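PDB 6NOB: beta-fructofuranosidase from Bifidobacterium adolescentis, which probably hydrolyses beta-fructofuranosides such as sucrose, releasing their terminal fructose units, as a family 32 glycoside hydrolase. Local coordinates for residues M129-G134 against Y435-S440; Q139-L144 against V164-V169; H143-L148 against M158-A163; F267-V272 against T373-D378. All blocks are in the same frame, centred on the assembly; numbering follows the deposited sequence.

Contact 1 of 4, residues M129-G134 against Y435-S440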
loop_
_atom_site.group_PDB
_atom_site.type_symbol
_atom_site.label_atom_id
_atom_site.label_comp_id
_atom_site.label_asym_id
_atom_site.label_seq_id
_atom_site.Cartn_x
_atom_site.Cartn_y
_atom_site.Cartn_z
ATOM N N MET A 129 -8.779 -0.338 3.028
ATOM C CA MET A 129 -7.722 0.380 2.328
ATOM C C MET A 129 -6.750 -0.622 1.716
ATOM O O MET A 129 -6.421 -1.629 2.350
ATOM C CB MET A 129 -6.968 1.319 3.281
ATOM C CG MET A 129 -5.666 1.870 2.711
ATOM S SD MET A 129 -4.710 2.845 3.891
ATOM C CE MET A 129 -3.974 1.558 4.891
ATOM N N ASN A 130 -6.293 -0.355 0.484
ATOM C CA ASN A 130 -5.144 -1.104 -0.023
ATOM C C ASN A 130 -4.020 -0.192 -0.530
ATOM O O ASN A 130 -3.371 0.480 0.279
ATOM C CB ASN A 130 -5.558 -2.140 -1.091
ATOM C CG ASN A 130 -6.563 -1.619 -2.101
ATOM O OD1 ASN A 130 -7.687 -1.264 -1.756
ATOM N ND2 ASN A 130 -6.178 -1.638 -3.373
ATOM N N ASP A 131 -3.786 -0.157 -1.843
ATOM C CA ASP A 131 -2.519 0.323 -2.392
ATOM C C ASP A 131 -2.218 1.756 -1.955
ATOM O O ASP A 131 -3.123 2.598 -1.928
ATOM C CB ASP A 131 -2.544 0.290 -3.921
ATOM C CG ASP A 131 -2.857 -1.073 -4.487
ATOM O OD1 ASP A 131 -3.259 -1.981 -3.729
ATOM O OD2 ASP A 131 -2.697 -1.221 -5.714
ATOM N N PRO A 132 -0.959 2.081 -1.653
ATOM C CA PRO A 132 -0.566 3.491 -1.536
ATOM C C PRO A 132 -0.452 4.130 -2.911
ATOM O O PRO A 132 0.025 3.511 -3.866
ATOM C CB PRO A 132 0.801 3.421 -0.843
ATOM C CG PRO A 132 1.355 2.099 -1.271
ATOM C CD PRO A 132 0.169 1.168 -1.387
ATOM N N ASN A 133 -0.902 5.381 -3.011
ATOM C CA ASN A 133 -0.935 6.093 -4.280
ATOM C C ASN A 133 -0.345 7.489 -4.129
ATOM O O ASN A 133 -0.279 8.049 -3.031
ATOM C CB ASN A 133 -2.366 6.220 -4.831
ATOM C CG ASN A 133 -3.062 4.880 -4.984
ATOM O OD1 ASN A 133 -4.277 4.780 -4.808
ATOM N ND2 ASN A 133 -2.301 3.847 -5.324
ATOM N N GLY A 134 0.085 8.038 -5.261
ATOM C CA GLY A 134 0.422 9.457 -5.338
ATOM C C GLY A 134 1.503 9.900 -4.377
ATOM O O GLY A 134 1.434 11.010 -3.836
ATOM N N TYR A 435 3.273 -8.270 1.873
ATOM C CA TYR A 435 3.860 -6.976 1.542
ATOM C C TYR A 435 3.647 -6.752 0.052
ATOM O O TYR A 435 4.293 -7.398 -0.780
ATOM C CB TYR A 435 5.339 -6.955 1.920
ATOM C CG TYR A 435 6.060 -5.671 1.589
ATOM C CD1 TYR A 435 5.974 -4.567 2.430
ATOM C CD2 TYR A 435 6.849 -5.569 0.452
ATOM C CE1 TYR A 435 6.642 -3.389 2.138
ATOM C CE2 TYR A 435 7.527 -4.401 0.156
ATOM C CZ TYR A 435 7.417 -3.312 1.001
ATOM O OH TYR A 435 8.087 -2.147 0.702
ATOM N N TYR A 436 2.727 -5.854 -0.290
ATOM C CA TYR A 436 2.186 -5.796 -1.639
ATOM C C TYR A 436 2.019 -4.350 -2.081
ATOM O O TYR A 436 2.039 -3.420 -1.269
ATOM C CB TYR A 436 0.837 -6.530 -1.714
ATOM C CG TYR A 436 0.422 -6.936 -3.106
ATOM C CD1 TYR A 436 1.084 -7.952 -3.780
ATOM C CD2 TYR A 436 -0.640 -6.306 -3.744
ATOM C CE1 TYR A 436 0.708 -8.325 -5.054
ATOM C CE2 TYR A 436 -1.026 -6.674 -5.017
ATOM C CZ TYR A 436 -0.346 -7.683 -5.668
ATOM O OH TYR A 436 -0.723 -8.054 -6.938
ATOM N N ALA A 437 1.861 -4.180 -3.395
ATOM C CA ALA A 437 1.472 -2.905 -3.997
ATOM C C ALA A 437 2.462 -1.792 -3.655
ATOM O O ALA A 437 2.086 -0.707 -3.208
ATOM C CB ALA A 437 0.050 -2.523 -3.578
ATOM N N THR A 438 3.744 -2.067 -3.881
ATOM C CA THR A 438 4.780 -1.088 -3.582
ATOM C C THR A 438 4.717 0.083 -4.552
ATOM O O THR A 438 4.503 -0.095 -5.755
ATOM C CB THR A 438 6.165 -1.729 -3.660
ATOM O OG1 THR A 438 6.331 -2.350 -4.943
ATOM C CG2 THR A 438 6.335 -2.769 -2.575
ATOM N N GLN A 439 4.906 1.288 -4.020
ATOM C CA GLN A 439 5.168 2.463 -4.834
ATOM C C GLN A 439 6.252 3.279 -4.152
ATOM O O GLN A 439 6.309 3.341 -2.921
ATOM C CB GLN A 439 3.911 3.316 -5.052
ATOM C CG GLN A 439 4.129 4.443 -6.057
ATOM C CD GLN A 439 2.870 5.227 -6.358
ATOM O OE1 GLN A 439 2.749 6.399 -5.996
ATOM N NE2 GLN A 439 1.925 4.585 -7.037
ATOM N N SER A 440 7.115 3.893 -4.950
ATOM C CA SER A 440 8.250 4.636 -4.432
ATOM C C SER A 440 8.204 6.079 -4.916
ATOM O O SER A 440 7.457 6.429 -5.831
ATOM C CB SER A 440 9.565 3.973 -4.852
ATOM O OG SER A 440 10.067 4.557 -6.041
HETATM O O HOH W 1 0.894 1.022 -5.182
#
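Asp131 lays its carboxylate against the methyl group of Ala437: both CG and OD1 of Asp131 come to 3.4 Å from Ala437 CB. Its CG stands anti to the carbonyl carbon (chi1 -56°), which turns the group across the gap between the strands. Asn130 ND2 donates to Asp131 OD1 at 3.0 Å from above the carboxylate plane, while OD2 is bonded to Ser196 OG, so both oxygens are tied down. An alanine in place of Asp131 would probably leave Asn130 ND2 and Ser196 OG each without this partner and open a gap beside the Ala437 methyl. The two strands run nearly parallel, 11° apart, with axes 6.4 Å from each other; they are inner strands of different blades of the five-bladed propeller of family 32, and Asn130-Gly134 belongs to the WMNDPNG sequence that carries the nucleophile in such enzymes. Next, Pro132 CD packs on Ala437 O at 3.2 Å, and one water donates to both Pro132 O and Ala437 O, each at 2.9 Å. Asn133 turns away, its OD1 taken by Gln147 NE2. Opposite Gly134 lies the amide of Gln439, reached by an extended chain; Leu135 N donates to its OE1, and its NE2 donates to Gly197 O.

Contact 2 of 4, residues Q139-L144 against V164-V169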
loop_
_atom_site.group_PDB
_atom_site.type_symbol
_atom_site.label_atom_id
_atom_site.label_comp_id
_atom_site.label_asym_id
_atom_site.label_seq_id
_atom_site.Cartn_x
_atom_site.Cartn_y
_atom_site.Cartn_z
ATOM N N GLN A 139 5.588 20.840 -1.285
ATOM C CA GLN A 139 5.562 22.058 -0.476
ATOM C C GLN A 139 5.834 21.751 0.995
ATOM O O GLN A 139 5.101 22.170 1.894
ATOM C CB GLN A 139 4.235 22.802 -0.652
ATOM C CG GLN A 139 4.123 23.537 -1.986
ATOM C CD GLN A 139 2.723 24.052 -2.273
ATOM O OE1 GLN A 139 1.819 23.918 -1.453
ATOM N NE2 GLN A 139 2.541 24.645 -3.448
ATOM N N GLY A 140 6.897 20.980 1.234
ATOM C CA GLY A 140 7.354 20.684 2.572
ATOM C C GLY A 140 6.697 19.502 3.253
ATOM O O GLY A 140 7.123 19.130 4.354
ATOM N N ARG A 141 5.681 18.894 2.647
ATOM C CA ARG A 141 4.956 17.801 3.274
ATOM C C ARG A 141 5.038 16.541 2.423
ATOM O O ARG A 141 5.116 16.605 1.193
ATOM C CB ARG A 141 3.486 18.167 3.497
ATOM C CG ARG A 141 3.264 19.396 4.359
ATOM C CD ARG A 141 1.792 19.770 4.383
ATOM N NE ARG A 141 1.586 21.206 4.540
ATOM C CZ ARG A 141 1.251 21.788 5.686
ATOM N NH1 ARG A 141 1.084 23.102 5.740
ATOM N NH2 ARG A 141 1.081 21.054 6.780
ATOM N N TYR A 142 5.025 15.392 3.096
ATOM C CA TYR A 142 4.898 14.103 2.429
ATOM C C TYR A 142 3.421 13.770 2.279
ATOM O O TYR A 142 2.656 13.866 3.245
ATOM C CB TYR A 142 5.607 13.002 3.217
ATOM C CG TYR A 142 7.077 13.258 3.458
ATOM C CD1 TYR A 142 8.019 12.985 2.476
ATOM C CD2 TYR A 142 7.523 13.768 4.672
ATOM C CE1 TYR A 142 9.363 13.214 2.693
ATOM C CE2 TYR A 142 8.867 13.999 4.897
ATOM C CZ TYR A 142 9.782 13.721 3.903
ATOM O OH TYR A 142 11.119 13.950 4.118
ATOM N N HIS A 143 3.023 13.381 1.073
ATOM C CA HIS A 143 1.628 13.115 0.756
ATOM C C HIS A 143 1.430 11.630 0.506
ATOM O O HIS A 143 2.147 11.028 -0.301
ATOM C CB HIS A 143 1.176 13.923 -0.461
ATOM C CG HIS A 143 0.845 15.348 -0.145
ATOM N ND1 HIS A 143 -0.451 15.797 -0.002
ATOM C CD2 HIS A 143 1.641 16.421 0.073
ATOM C CE1 HIS A 143 -0.438 17.087 0.280
ATOM N NE2 HIS A 143 0.819 17.490 0.332
ATOM N N LEU A 144 0.454 11.050 1.195
ATOM C CA LEU A 144 0.107 9.641 1.057
ATOM C C LEU A 144 -1.351 9.545 0.627
ATOM O O LEU A 144 -2.256 9.872 1.404
ATOM C CB LEU A 144 0.344 8.892 2.366
ATOM C CG LEU A 144 -0.216 7.475 2.478
ATOM C CD1 LEU A 144 0.394 6.567 1.423
ATOM C CD2 LEU A 144 0.042 6.932 3.872
ATOM N N VAL A 164 -1.435 13.394 5.064
ATOM C CA VAL A 164 -0.263 14.241 4.897
ATOM C C VAL A 164 0.595 14.155 6.154
ATOM O O VAL A 164 0.096 13.876 7.248
ATOM C CB VAL A 164 -0.673 15.698 4.585
ATOM C CG1 VAL A 164 -1.120 16.425 5.851
ATOM C CG2 VAL A 164 0.453 16.433 3.891
ATOM N N SER A 165 1.899 14.379 5.993
ATOM C CA SER A 165 2.820 14.195 7.106
ATOM C C SER A 165 4.051 15.065 6.910
ATOM O O SER A 165 4.447 15.364 5.780
ATOM C CB SER A 165 3.241 12.726 7.246
ATOM O OG SER A 165 4.423 12.580 8.017
ATOM N N ARG A 166 4.660 15.451 8.030
ATOM C CA ARG A 166 5.914 16.185 8.024
ATOM C C ARG A 166 7.120 15.311 8.344
ATOM O O ARG A 166 8.254 15.794 8.245
ATOM C CB ARG A 166 5.857 17.345 9.028
ATOM C CG ARG A 166 4.795 18.395 8.729
ATOM C CD ARG A 166 4.958 19.611 9.637
ATOM N NE ARG A 166 4.161 20.755 9.199
ATOM C CZ ARG A 166 4.456 21.524 8.154
ATOM N NH1 ARG A 166 5.539 21.280 7.427
ATOM N NH2 ARG A 166 3.669 22.542 7.835
ATOM N N ASP A 167 6.916 14.045 8.732
ATOM C CA ASP A 167 8.040 13.205 9.127
ATOM C C ASP A 167 7.936 11.769 8.624
ATOM O O ASP A 167 8.748 10.932 9.037
ATOM C CB ASP A 167 8.193 13.209 10.658
ATOM C CG ASP A 167 6.971 12.654 11.379
ATOM O OD1 ASP A 167 6.025 12.181 10.712
ATOM O OD2 ASP A 167 6.959 12.696 12.629
ATOM N N LEU A 168 6.960 11.459 7.765
ATOM C CA LEU A 168 6.730 10.119 7.223
ATOM C C LEU A 168 6.323 9.110 8.294
ATOM O O LEU A 168 6.181 7.918 7.999
ATOM C CB LEU A 168 7.969 9.603 6.482
ATOM C CG LEU A 168 8.313 10.246 5.142
ATOM C CD1 LEU A 168 9.767 9.979 4.789
ATOM C CD2 LEU A 168 7.381 9.728 4.057
ATOM N N VAL A 169 6.127 9.573 9.527
ATOM C CA VAL A 169 5.769 8.708 10.653
ATOM C C VAL A 169 4.385 9.050 11.195
ATOM O O VAL A 169 3.535 8.164 11.347
ATOM C CB VAL A 169 6.831 8.783 11.772
ATOM C CG1 VAL A 169 6.357 8.030 13.003
ATOM C CG2 VAL A 169 8.162 8.231 11.276
#
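Leu168 sits squarely over one face of the Tyr142 ring, its CG 3.6 Å from the ring centroid in a CH-pi contact, with CD2 reaching back over Tyr142 CG. At the rim of the same ring, in its plane, comes the carbonyl of Arg166, with Arg166 O 3.8 Å from Tyr142 CE2. A second CH-pi contact lies on the other face of the sheet: Val164 CG2, anti to its backbone N, is centred over the His143 ring, 3.8 Å from the centroid. The same methyl touches Arg141 CB at 3.5 Å. Between these layers runs the end of the hairpin formed by strands 141-149 and 159-165, where Tyr142 and Ser165 are an antiparallel hydrogen-bonded pair: Tyr142 N to Ser165 O is 2.7 Å, and Ser165 N donates back to Tyr142 O. Farther out, toward solvent, the guanidinium groups of Arg141 and Arg166 are crossed with their planes 44° apart, Arg141 NH2 only 3.2 Å from Arg166 NH2. Asp87, salt-bridged to Arg141 and more weakly paired with Arg166, probably eases this repulsion. What carries Leu168 back over the tyrosine is the chain reversal beyond the strand. Ser165 OG accepts from Asp167 N at 3.0 Å, an ST turn, and Asp167 OD1 accepts from Val169 N, an Asx turn; the second oxygen of Asp167 is bonded to His170.

Contact 3 of 4, residues H143-L148 against M158-A163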
loop_
_atom_site.group_PDB
_atom_site.type_symbol
_atom_site.label_atom_id
_atom_site.label_comp_id
_atom_site.label_asym_id
_atom_site.label_seq_id
_atom_site.Cartn_x
_atom_site.Cartn_y
_atom_site.Cartn_z
ATOM N N HIS A 143 3.023 13.381 1.073
ATOM C CA HIS A 143 1.628 13.115 0.756
ATOM C C HIS A 143 1.430 11.630 0.506
ATOM O O HIS A 143 2.147 11.028 -0.301
ATOM C CB HIS A 143 1.176 13.923 -0.461
ATOM C CG HIS A 143 0.845 15.348 -0.145
ATOM N ND1 HIS A 143 -0.451 15.797 -0.002
ATOM C CD2 HIS A 143 1.641 16.421 0.073
ATOM C CE1 HIS A 143 -0.438 17.087 0.280
ATOM N NE2 HIS A 143 0.819 17.490 0.332
ATOM N N LEU A 144 0.454 11.050 1.195
ATOM C CA LEU A 144 0.107 9.641 1.057
ATOM C C LEU A 144 -1.351 9.545 0.627
ATOM O O LEU A 144 -2.256 9.872 1.404
ATOM C CB LEU A 144 0.344 8.892 2.366
ATOM C CG LEU A 144 -0.216 7.475 2.478
ATOM C CD1 LEU A 144 0.394 6.567 1.423
ATOM C CD2 LEU A 144 0.042 6.932 3.872
ATOM N N PHE A 145 -1.576 9.121 -0.610
ATOM C CA PHE A 145 -2.900 8.727 -1.063
ATOM C C PHE A 145 -3.013 7.210 -0.986
ATOM O O PHE A 145 -2.008 6.498 -0.894
ATOM C CB PHE A 145 -3.171 9.210 -2.493
ATOM C CG PHE A 145 -3.032 10.701 -2.674
ATOM C CD1 PHE A 145 -1.792 11.275 -2.917
ATOM C CD2 PHE A 145 -4.146 11.526 -2.618
ATOM C CE1 PHE A 145 -1.668 12.642 -3.089
ATOM C CE2 PHE A 145 -4.027 12.895 -2.790
ATOM C CZ PHE A 145 -2.789 13.453 -3.025
ATOM N N PHE A 146 -4.247 6.712 -1.011
ATOM C CA PHE A 146 -4.411 5.270 -0.909
ATOM C C PHE A 146 -5.760 4.832 -1.455
ATOM O O PHE A 146 -6.762 5.544 -1.340
ATOM C CB PHE A 146 -4.247 4.780 0.536
ATOM C CG PHE A 146 -5.089 5.514 1.541
ATOM C CD1 PHE A 146 -4.598 6.638 2.191
ATOM C CD2 PHE A 146 -6.364 5.064 1.857
ATOM C CE1 PHE A 146 -5.369 7.310 3.126
ATOM C CE2 PHE A 146 -7.138 5.725 2.796
ATOM C CZ PHE A 146 -6.642 6.851 3.430
ATOM N N GLN A 147 -5.755 3.642 -2.057
ATOM C CA GLN A 147 -6.981 2.971 -2.456
ATOM C C GLN A 147 -7.881 2.763 -1.245
ATOM O O GLN A 147 -7.425 2.301 -0.196
ATOM C CB GLN A 147 -6.641 1.629 -3.099
ATOM C CG GLN A 147 -5.894 1.736 -4.416
ATOM C CD GLN A 147 -6.778 2.225 -5.543
ATOM O OE1 GLN A 147 -7.461 1.438 -6.193
ATOM N NE2 GLN A 147 -6.769 3.533 -5.781
ATOM N N LEU A 148 -9.163 3.094 -1.391
ATOM C CA LEU A 148 -10.061 3.158 -0.245
ATOM C C LEU A 148 -11.470 2.743 -0.642
ATOM O O LEU A 148 -11.967 3.132 -1.703
ATOM C CB LEU A 148 -10.086 4.574 0.345
ATOM C CG LEU A 148 -11.252 4.957 1.259
ATOM C CD1 LEU A 148 -11.096 4.328 2.638
ATOM C CD2 LEU A 148 -11.381 6.469 1.363
ATOM N N MET A 158 -13.530 1.791 -5.989
ATOM C CA MET A 158 -12.314 2.346 -5.417
ATOM C C MET A 158 -12.354 3.868 -5.352
ATOM O O MET A 158 -12.654 4.537 -6.347
ATOM C CB MET A 158 -11.101 1.879 -6.221
ATOM C CG MET A 158 -10.539 0.557 -5.729
ATOM S SD MET A 158 -9.814 0.723 -4.085
ATOM C CE MET A 158 -11.044 -0.047 -3.039
ATOM N N HIS A 159 -12.051 4.398 -4.169
ATOM C CA HIS A 159 -11.811 5.810 -3.911
ATOM C C HIS A 159 -10.321 6.026 -3.667
ATOM O O HIS A 159 -9.538 5.079 -3.558
ATOM C CB HIS A 159 -12.599 6.305 -2.691
ATOM C CG HIS A 159 -14.068 6.018 -2.733
ATOM N ND1 HIS A 159 -14.582 4.756 -2.945
ATOM C CD2 HIS A 159 -15.135 6.832 -2.547
ATOM C CE1 HIS A 159 -15.901 4.809 -2.910
ATOM N NE2 HIS A 159 -16.262 6.058 -2.669
ATOM N N TRP A 160 -9.937 7.294 -3.544
ATOM C CA TRP A 160 -8.601 7.676 -3.096
ATOM C C TRP A 160 -8.724 8.347 -1.733
ATOM O O TRP A 160 -9.323 9.421 -1.617
ATOM C CB TRP A 160 -7.927 8.615 -4.093
ATOM C CG TRP A 160 -7.197 7.927 -5.203
ATOM C CD1 TRP A 160 -7.591 6.809 -5.879
ATOM C CD2 TRP A 160 -5.944 8.321 -5.772
ATOM N NE1 TRP A 160 -6.660 6.486 -6.836
ATOM C CE2 TRP A 160 -5.639 7.399 -6.789
ATOM C CE3 TRP A 160 -5.051 9.366 -5.517
ATOM C CZ2 TRP A 160 -4.476 7.487 -7.551
ATOM C CZ3 TRP A 160 -3.898 9.451 -6.272
ATOM C CH2 TRP A 160 -3.620 8.519 -7.278
ATOM N N GLY A 161 -8.164 7.710 -0.706
ATOM C CA GLY A 161 -7.956 8.385 0.557
ATOM C C GLY A 161 -6.728 9.275 0.499
ATOM O O GLY A 161 -5.940 9.226 -0.444
ATOM N N HIS A 162 -6.560 10.103 1.528
ATOM C CA HIS A 162 -5.498 11.101 1.496
ATOM C C HIS A 162 -5.054 11.446 2.909
ATOM O O HIS A 162 -5.887 11.726 3.777
ATOM C CB HIS A 162 -5.967 12.363 0.759
ATOM C CG HIS A 162 -4.868 13.333 0.449
ATOM N ND1 HIS A 162 -5.113 14.626 0.041
ATOM C CD2 HIS A 162 -3.521 13.200 0.488
ATOM C CE1 HIS A 162 -3.965 15.248 -0.159
ATOM N NE2 HIS A 162 -2.984 14.404 0.105
ATOM N N ALA A 163 -3.738 11.431 3.127
ATOM C CA ALA A 163 -3.141 11.811 4.398
ATOM C C ALA A 163 -1.830 12.534 4.129
ATOM O O ALA A 163 -1.185 12.317 3.099
ATOM C CB ALA A 163 -2.898 10.596 5.307
#
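Phe145 and His162 stack face to face in an offset pair, centroids 3.9 Å apart and planes 13° apart, across the antiparallel hairpin of strands 141-149 and 159-165, part of one propeller blade. This is the tight half of the contact. The rim of the His162 ring is held as well: its NE2 lies 2.9 Å from His143 ND1 in a nearly straight hydrogen bond, and Trp160 closes the aromatic cluster with CE3 3.6 Å from Phe145 CB. On the opposite face of the sheet Phe146 lies flat over Gly161, whose CA is 3.6 Å from the ring centroid, and also meets the ring of Phe122. CG of Phe146 is wedged between the backbone N and the carbonyl carbon (chi1 51°), which folds the ring across onto the partner strand; a CB on Gly161 would collide with it. An alanine in place of Phe146 would probably uncover Gly161 and leave Phe122 without this aromatic neighbour. Toward Met158 stacked rings give way to bent chains and outside partners, though the backbone pair Leu148-His159 holds, with a weak extra bond from His159 ND1 to Leu148 O. The Gln147 amide stands at right angles to the Trp160 indole; Gln147 NE2 and Trp160 NE1, both donors, bond to Ala194 O and Phe195 O respectively. Gln147 OE1, hydrogen-bonded to a diethylene glycol probably from the crystallisation liquor, touches the bent thioether, 3.2 Å from Met158 SD.

Contact 4 of 4, residues F267-V272 against T373-D378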
loop_
_atom_site.group_PDB
_atom_site.type_symbol
_atom_site.label_atom_id
_atom_site.label_comp_id
_atom_site.label_asym_id
_atom_site.label_seq_id
_atom_site.Cartn_x
_atom_site.Cartn_y
_atom_site.Cartn_z
ATOM N N PHE A 267 -4.347 -3.362 -17.445
ATOM C CA PHE A 267 -3.449 -2.331 -17.949
ATOM C C PHE A 267 -3.524 -1.137 -17.007
ATOM O O PHE A 267 -4.290 -0.199 -17.254
ATOM C CB PHE A 267 -3.844 -1.961 -19.384
ATOM C CG PHE A 267 -3.145 -0.745 -19.934
ATOM C CD1 PHE A 267 -1.775 -0.746 -20.140
ATOM C CD2 PHE A 267 -3.870 0.385 -20.286
ATOM C CE1 PHE A 267 -1.136 0.369 -20.662
ATOM C CE2 PHE A 267 -3.240 1.496 -20.810
ATOM C CZ PHE A 267 -1.869 1.488 -20.995
ATOM N N ARG A 268 -2.756 -1.158 -15.917
ATOM C CA ARG A 268 -3.060 -0.280 -14.795
ATOM C C ARG A 268 -1.799 0.107 -14.030
ATOM O O ARG A 268 -0.686 -0.336 -14.333
ATOM C CB ARG A 268 -4.066 -0.950 -13.859
ATOM C CG ARG A 268 -3.586 -2.256 -13.254
ATOM C CD ARG A 268 -4.598 -2.764 -12.235
ATOM N NE ARG A 268 -4.403 -4.171 -11.900
ATOM C CZ ARG A 268 -4.900 -5.182 -12.603
ATOM N NH1 ARG A 268 -5.622 -4.944 -13.691
ATOM N NH2 ARG A 268 -4.674 -6.432 -12.221
ATOM N N ASP A 269 -2.003 0.960 -13.022
ATOM C CA ASP A 269 -1.019 1.402 -12.039
ATOM C C ASP A 269 0.117 2.192 -12.685
ATOM O O ASP A 269 1.287 1.807 -12.559
ATOM C CB ASP A 269 -0.466 0.199 -11.273
ATOM C CG ASP A 269 -1.560 -0.695 -10.709
ATOM O OD1 ASP A 269 -2.692 -0.205 -10.497
ATOM O OD2 ASP A 269 -1.288 -1.892 -10.478
ATOM N N PRO A 270 -0.172 3.312 -13.349
ATOM C CA PRO A 270 0.898 4.062 -14.017
ATOM C C PRO A 270 1.843 4.693 -13.010
ATOM O O PRO A 270 1.418 5.253 -11.997
ATOM C CB PRO A 270 0.141 5.133 -14.808
ATOM C CG PRO A 270 -1.103 5.354 -14.007
ATOM C CD PRO A 270 -1.470 4.006 -13.444
ATOM N N LYS A 271 3.139 4.601 -13.302
ATOM C CA LYS A 271 4.182 5.199 -12.475
ATOM C C LYS A 271 5.054 6.061 -13.378
ATOM O O LYS A 271 5.718 5.544 -14.280
ATOM C CB LYS A 271 5.006 4.125 -11.764
ATOM C CG LYS A 271 5.249 4.403 -10.288
ATOM C CD LYS A 271 6.044 5.681 -10.101
ATOM C CE LYS A 271 6.251 5.997 -8.634
ATOM N NZ LYS A 271 7.013 7.269 -8.457
ATOM N N VAL A 272 5.044 7.370 -13.142
ATOM C CA VAL A 272 5.732 8.334 -13.994
ATOM C C VAL A 272 7.008 8.772 -13.284
ATOM O O VAL A 272 6.956 9.328 -12.180
ATOM C CB VAL A 272 4.827 9.533 -14.325
ATOM C CG1 VAL A 272 5.551 10.529 -15.222
ATOM C CG2 VAL A 272 3.545 9.061 -14.993
ATOM N N THR A 373 -0.249 -11.387 -14.690
ATOM C CA THR A 373 0.069 -10.034 -15.127
ATOM C C THR A 373 0.783 -9.320 -13.988
ATOM O O THR A 373 0.868 -9.825 -12.865
ATOM C CB THR A 373 -1.197 -9.274 -15.546
ATOM O OG1 THR A 373 -0.838 -8.055 -16.208
ATOM C CG2 THR A 373 -2.061 -8.957 -14.334
ATOM N N TYR A 374 1.309 -8.139 -14.297
ATOM C CA TYR A 374 1.940 -7.297 -13.296
ATOM C C TYR A 374 0.894 -6.475 -12.552
ATOM O O TYR A 374 -0.216 -6.243 -13.037
ATOM C CB TYR A 374 2.954 -6.352 -13.943
ATOM C CG TYR A 374 4.368 -6.873 -14.022
ATOM C CD1 TYR A 374 5.043 -7.299 -12.883
ATOM C CD2 TYR A 374 5.040 -6.919 -15.237
ATOM C CE1 TYR A 374 6.344 -7.767 -12.958
ATOM C CE2 TYR A 374 6.340 -7.384 -15.320
ATOM C CZ TYR A 374 6.987 -7.803 -14.179
ATOM O OH TYR A 374 8.280 -8.267 -14.265
ATOM N N GLU A 375 1.270 -6.029 -11.357
ATOM C CA GLU A 375 0.522 -5.024 -10.622
ATOM C C GLU A 375 1.512 -4.082 -9.949
ATOM O O GLU A 375 2.572 -4.513 -9.487
ATOM C CB GLU A 375 -0.415 -5.656 -9.580
ATOM C CG GLU A 375 -1.730 -6.158 -10.170
ATOM C CD GLU A 375 -2.786 -6.448 -9.119
ATOM O OE1 GLU A 375 -2.455 -7.085 -8.097
ATOM O OE2 GLU A 375 -3.950 -6.040 -9.319
ATOM N N CYS A 376 1.169 -2.794 -9.926
ATOM C CA CYS A 376 1.931 -1.745 -9.255
ATOM C C CYS A 376 3.398 -1.733 -9.675
ATOM O O CYS A 376 4.279 -2.047 -8.865
ATOM C CB CYS A 376 1.815 -1.902 -7.736
ATOM S SG CYS A 376 0.103 -1.831 -7.136
ATOM N N PRO A 377 3.701 -1.367 -10.917
ATOM C CA PRO A 377 5.094 -1.312 -11.358
ATOM C C PRO A 377 5.764 -0.018 -10.914
ATOM O O PRO A 377 5.123 0.927 -10.453
ATOM C CB PRO A 377 4.974 -1.373 -12.880
ATOM C CG PRO A 377 3.694 -0.648 -13.153
ATOM C CD PRO A 377 2.773 -0.981 -11.995
ATOM N N ASP A 378 7.084 0.006 -11.070
ATOM C CA ASP A 378 7.877 1.180 -10.748
ATOM C C ASP A 378 9.215 1.051 -11.458
ATOM O O ASP A 378 9.766 -0.048 -11.558
ATOM C CB ASP A 378 8.079 1.330 -9.234
ATOM C CG ASP A 378 8.325 2.771 -8.815
ATOM O OD1 ASP A 378 8.678 3.594 -9.687
ATOM O OD2 ASP A 378 8.162 3.082 -7.615
HETATM O O HOH W 2 9.386 6.313 -9.438
#
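Arg268 starts with CG between its backbone N and carbonyl carbon (chi1 61°) and then runs straight out to NE, while Glu375 has CG anti to its carbonyl carbon and an extended chain; the two ends cross in a salt bridge. Arg268 grips one oxygen from the side: NH2 is 3.0 Å and NE 3.2 Å from Glu375 OE2. Both bonds go to this one oxygen, with the guanidinium and carboxylate planes 85° apart. NH1 of the same arginine is salt-bridged to Asp266 and Glu236. Asp269 OD2 receives Cys376 N at 2.7 Å, a bond that ties this oxygen to the backbone at the corner where segment 373-378 turns. Just past that corner Pro377 CD packs 3.2 Å from Asp269 O. Farther along, Lys271 NZ and Asp378 OD1 are joined through a water, 2.7 Å from NZ and 2.8 Å from OD1, and both side chains are bonded to Ser440. Arg268-Pro270 matches the RDP motif of family 32, and Glu375-Cys376 its EC motif, consistent with an active-site wall. Strand 268-273 is the outermost strand of its sheet, next to 285-295, while strands 374-375 and 377-382 both pair with strand 385-396 of the adjoining sheet.

Overall arrangement
The centre of contact 1 lies about 3 Å from the centre of the chain, with the centres of contacts 3 and 4 about 10 and 11 Å from it. Contacts 2 and 3 share His143 and Leu144 and follow one hairpin outward; the centres of contacts 2 and 4 are about 23 Å apart. Strands 127-138 and 141-149, of contacts 1 and 3, are hydrogen-bonded neighbours, with Asp131 O 2.8 Å from Gln147 N. Contact 4 meets contact 1 where Asp131 OD2 comes 3.2 Å from Cys376 SG. A bound diethylene glycol, probably from the crystallisation liquor, lies about 3 Å from the side chains of Asp131, Gln147 and Asp269, consistent with a substrate pocket where contacts 1, 3 and 4 converge.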